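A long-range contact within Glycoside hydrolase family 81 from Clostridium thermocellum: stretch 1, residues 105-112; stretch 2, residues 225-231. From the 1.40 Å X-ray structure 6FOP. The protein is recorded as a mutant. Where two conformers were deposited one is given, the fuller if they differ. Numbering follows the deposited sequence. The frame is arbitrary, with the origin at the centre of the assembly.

Stretch 1 105-112: DKISDFAV
Stretch 2 (225-231) VTDTKVE

Two segments of one chain, at least 117 residues apart in sequence where they touch, meet over 449 Å² of buried surface (both sides summed). Residues 225-231 are extended strand throughout; residues 105-112 run as strand to Ile107, turn through Ser108 to Phe110, and resume as strand at Ala111. Residues 105-107 run roughly along the direction of 225-231; after the turn, 111-112 head broadly the other way. The turn is closed by Ser108 N to Ala111 O (2.9 Å), with phi/psi of -109/-165° at Ser108, -73/-24° at Asp109 and -149/33° at Phe110. Asp109 CA lies 5.3 Å from Lys229 CA, the register point.

Thr228, with the largest covered area (92 Å²), points its CA-to-CB bond toward the turn. Its p rotamer (chi1 62°) sets OG1 among the turn's polar groups: Thr228 OG1 accepts from Phe110 N at 2.8 Å (160°) and pairs with Ser108 OG at 2.7 Å, where either hydroxyl could donate. Ser108 is also p (59°), which brings its OG to this partner. The Thr228 carbonyl adds a backbone link, Asp109 N to Thr228 O, at 3.1 Å and 168°.

With chi1 -68° (m) and chi2 -5°, the Asp109 carboxylate reaches along the strand, and Asp109 OD2 accepts from Val230 N at 2.8 Å (166°), so Asp109 bonds to Thr228 through its backbone and to Val230 through its side chain, with Lys229 between them in sequence. Asp109 OD1 remains 4.2 Å from Lys229 NZ, beyond salt-bridge range.

Phe110 starts sideways, but chi1 44° (p) and chi2 -83° bring its ring over the strand. Thr228 CB sits 3.5 Å from the Phe110 ring centroid, 3° off the normal, a CH-pi contact over one face; Val230 CG1 (chi1 -62°, m) approaches Phe110 CE1 obliquely at 4.1 Å. Elsewhere on Thr228, Ala111 CB packs 4.0 Å from Thr228 CG2.

Lys229 leaves the strand pointing away, then folds back through m, m, t, m (-67, -85, 156, -80°). The fold delivers Lys229 NZ to Thr228 O (2.9 Å) and to Asp227 OD1 (3.1 Å, a salt bridge). Asp227 is t (-161°, chi2 14°); Asp227 OD1 also accepts a weak bond from Thr228 N (3.0 Å, 128°) and comes within 3.4 Å of Ser108 CB.

Lys106 takes the contrasting shape, t at every chi (-176, 173, -179, -179°). This straight chain spans the gap so that Lys106 NZ donates to Thr226 O at 2.8 Å, while Asp227 OD1 stays 4.1 Å from Lys106 NZ, beyond a salt bridge.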

# COMPACT_ATOMS: atom_id res chain seq x y z
N ASP A 105 9.76 -18.16 -9.11
CA ASP A 105 9.02 -19.15 -9.89
C ASP A 105 7.51 -18.88 -9.93
O ASP A 105 6.85 -19.13 -10.96
CB ASP A 105 9.31 -20.54 -9.30
CG ASP A 105 8.79 -21.67 -10.16
OD1 ASP A 105 9.37 -21.92 -11.24
OD2 ASP A 105 7.82 -22.31 -9.74
N LYS A 106 6.97 -18.39 -8.82
CA LYS A 106 5.54 -18.11 -8.66
C LYS A 106 5.40 -17.01 -7.60
O LYS A 106 6.02 -17.09 -6.54
CB LYS A 106 4.77 -19.37 -8.24
CG LYS A 106 3.26 -19.23 -8.15
CD LYS A 106 2.52 -20.54 -7.89
CE LYS A 106 1.01 -20.33 -7.83
NZ LYS A 106 0.20 -21.56 -7.55
N ILE A 107 4.58 -16.00 -7.89
CA ILE A 107 4.29 -14.93 -6.93
C ILE A 107 2.79 -14.85 -6.83
O ILE A 107 2.10 -14.62 -7.84
CB ILE A 107 4.92 -13.59 -7.32
CG1 ILE A 107 6.44 -13.70 -7.38
CG2 ILE A 107 4.49 -12.53 -6.31
CD1 ILE A 107 7.14 -12.50 -8.00
N SER A 108 2.27 -15.09 -5.64
CA SER A 108 0.84 -14.96 -5.38
C SER A 108 0.57 -13.73 -4.49
O SER A 108 1.46 -12.89 -4.31
CB SER A 108 0.26 -16.27 -4.83
OG SER A 108 0.91 -16.63 -3.64
N ASP A 109 -0.62 -13.63 -3.92
CA ASP A 109 -0.99 -12.35 -3.30
C ASP A 109 -0.26 -12.08 -2.00
O ASP A 109 -0.13 -10.93 -1.61
CB ASP A 109 -2.51 -12.27 -3.11
CG ASP A 109 -3.29 -12.17 -4.45
OD1 ASP A 109 -2.69 -12.08 -5.53
OD2 ASP A 109 -4.51 -12.20 -4.39
N PHE A 110 0.20 -13.14 -1.32
CA PHE A 110 1.01 -13.00 -0.11
C PHE A 110 2.01 -14.14 0.08
O PHE A 110 2.41 -14.44 1.22
CB PHE A 110 0.15 -12.72 1.15
CG PHE A 110 -1.09 -13.54 1.33
CD1 PHE A 110 -2.29 -13.18 0.69
CD2 PHE A 110 -1.14 -14.57 2.26
CE1 PHE A 110 -3.46 -13.88 0.91
CE2 PHE A 110 -2.32 -15.28 2.49
CZ PHE A 110 -3.47 -14.95 1.79
N ALA A 111 2.52 -14.68 -1.02
CA ALA A 111 3.57 -15.67 -0.97
C ALA A 111 4.42 -15.60 -2.22
O ALA A 111 4.00 -15.05 -3.26
CB ALA A 111 3.01 -17.08 -0.74
N VAL A 112 5.59 -16.23 -2.15
CA VAL A 112 6.50 -16.37 -3.29
C VAL A 112 7.14 -17.75 -3.24
O VAL A 112 7.53 -18.21 -2.17
CB VAL A 112 7.58 -15.27 -3.32
CG1 VAL A 112 8.38 -15.20 -2.03
CG2 VAL A 112 8.50 -15.38 -4.52
N VAL A 225 1.68 -24.41 1.62
CA VAL A 225 0.89 -23.38 0.93
C VAL A 225 1.37 -23.28 -0.50
O VAL A 225 2.54 -23.04 -0.74
CB VAL A 225 0.97 -22.03 1.64
CG1 VAL A 225 0.24 -20.97 0.82
CG2 VAL A 225 0.31 -22.14 3.00
N THR A 226 0.45 -23.50 -1.45
CA THR A 226 0.76 -23.48 -2.87
C THR A 226 0.11 -22.34 -3.65
O THR A 226 0.45 -22.13 -4.81
CB THR A 226 0.38 -24.83 -3.53
OG1 THR A 226 -0.98 -25.14 -3.20
CG2 THR A 226 1.28 -25.93 -2.98
N ASP A 227 -0.78 -21.58 -2.99
CA ASP A 227 -1.35 -20.37 -3.61
C ASP A 227 -1.94 -19.52 -2.49
O ASP A 227 -2.33 -20.04 -1.45
CB ASP A 227 -2.42 -20.73 -4.66
CG ASP A 227 -2.70 -19.59 -5.65
OD1 ASP A 227 -1.95 -18.63 -5.74
OD2 ASP A 227 -3.71 -19.72 -6.37
N THR A 228 -1.99 -18.21 -2.74
CA THR A 228 -2.61 -17.26 -1.83
C THR A 228 -3.39 -16.24 -2.68
O THR A 228 -2.90 -15.78 -3.73
CB THR A 228 -1.61 -16.53 -0.91
OG1 THR A 228 -0.67 -15.77 -1.68
CG2 THR A 228 -0.86 -17.55 -0.02
N LYS A 229 -4.59 -15.90 -2.20
CA LYS A 229 -5.52 -15.04 -2.95
C LYS A 229 -6.30 -14.13 -2.04
O LYS A 229 -6.82 -14.57 -1.00
CB LYS A 229 -6.53 -15.92 -3.72
CG LYS A 229 -5.95 -16.74 -4.85
CD LYS A 229 -5.84 -15.96 -6.17
CE LYS A 229 -4.77 -16.54 -7.09
NZ LYS A 229 -3.42 -16.04 -6.62
N VAL A 230 -6.46 -12.88 -2.47
CA VAL A 230 -7.46 -11.96 -1.90
C VAL A 230 -8.61 -11.75 -2.85
O VAL A 230 -8.43 -11.77 -4.06
CB VAL A 230 -6.88 -10.62 -1.46
CG1 VAL A 230 -5.85 -10.85 -0.38
CG2 VAL A 230 -6.32 -9.82 -2.65
N GLU A 231 -9.79 -11.54 -2.27
CA GLU A 231 -10.97 -11.10 -3.01
C GLU A 231 -11.65 -10.04 -2.16
O GLU A 231 -11.50 -10.05 -0.94
CB GLU A 231 -11.96 -12.24 -3.24
CG GLU A 231 -11.41 -13.51 -3.84
CD GLU A 231 -12.38 -14.64 -3.55
OE1 GLU A 231 -12.29 -15.34 -2.49
OE2 GLU A 231 -13.31 -14.75 -4.34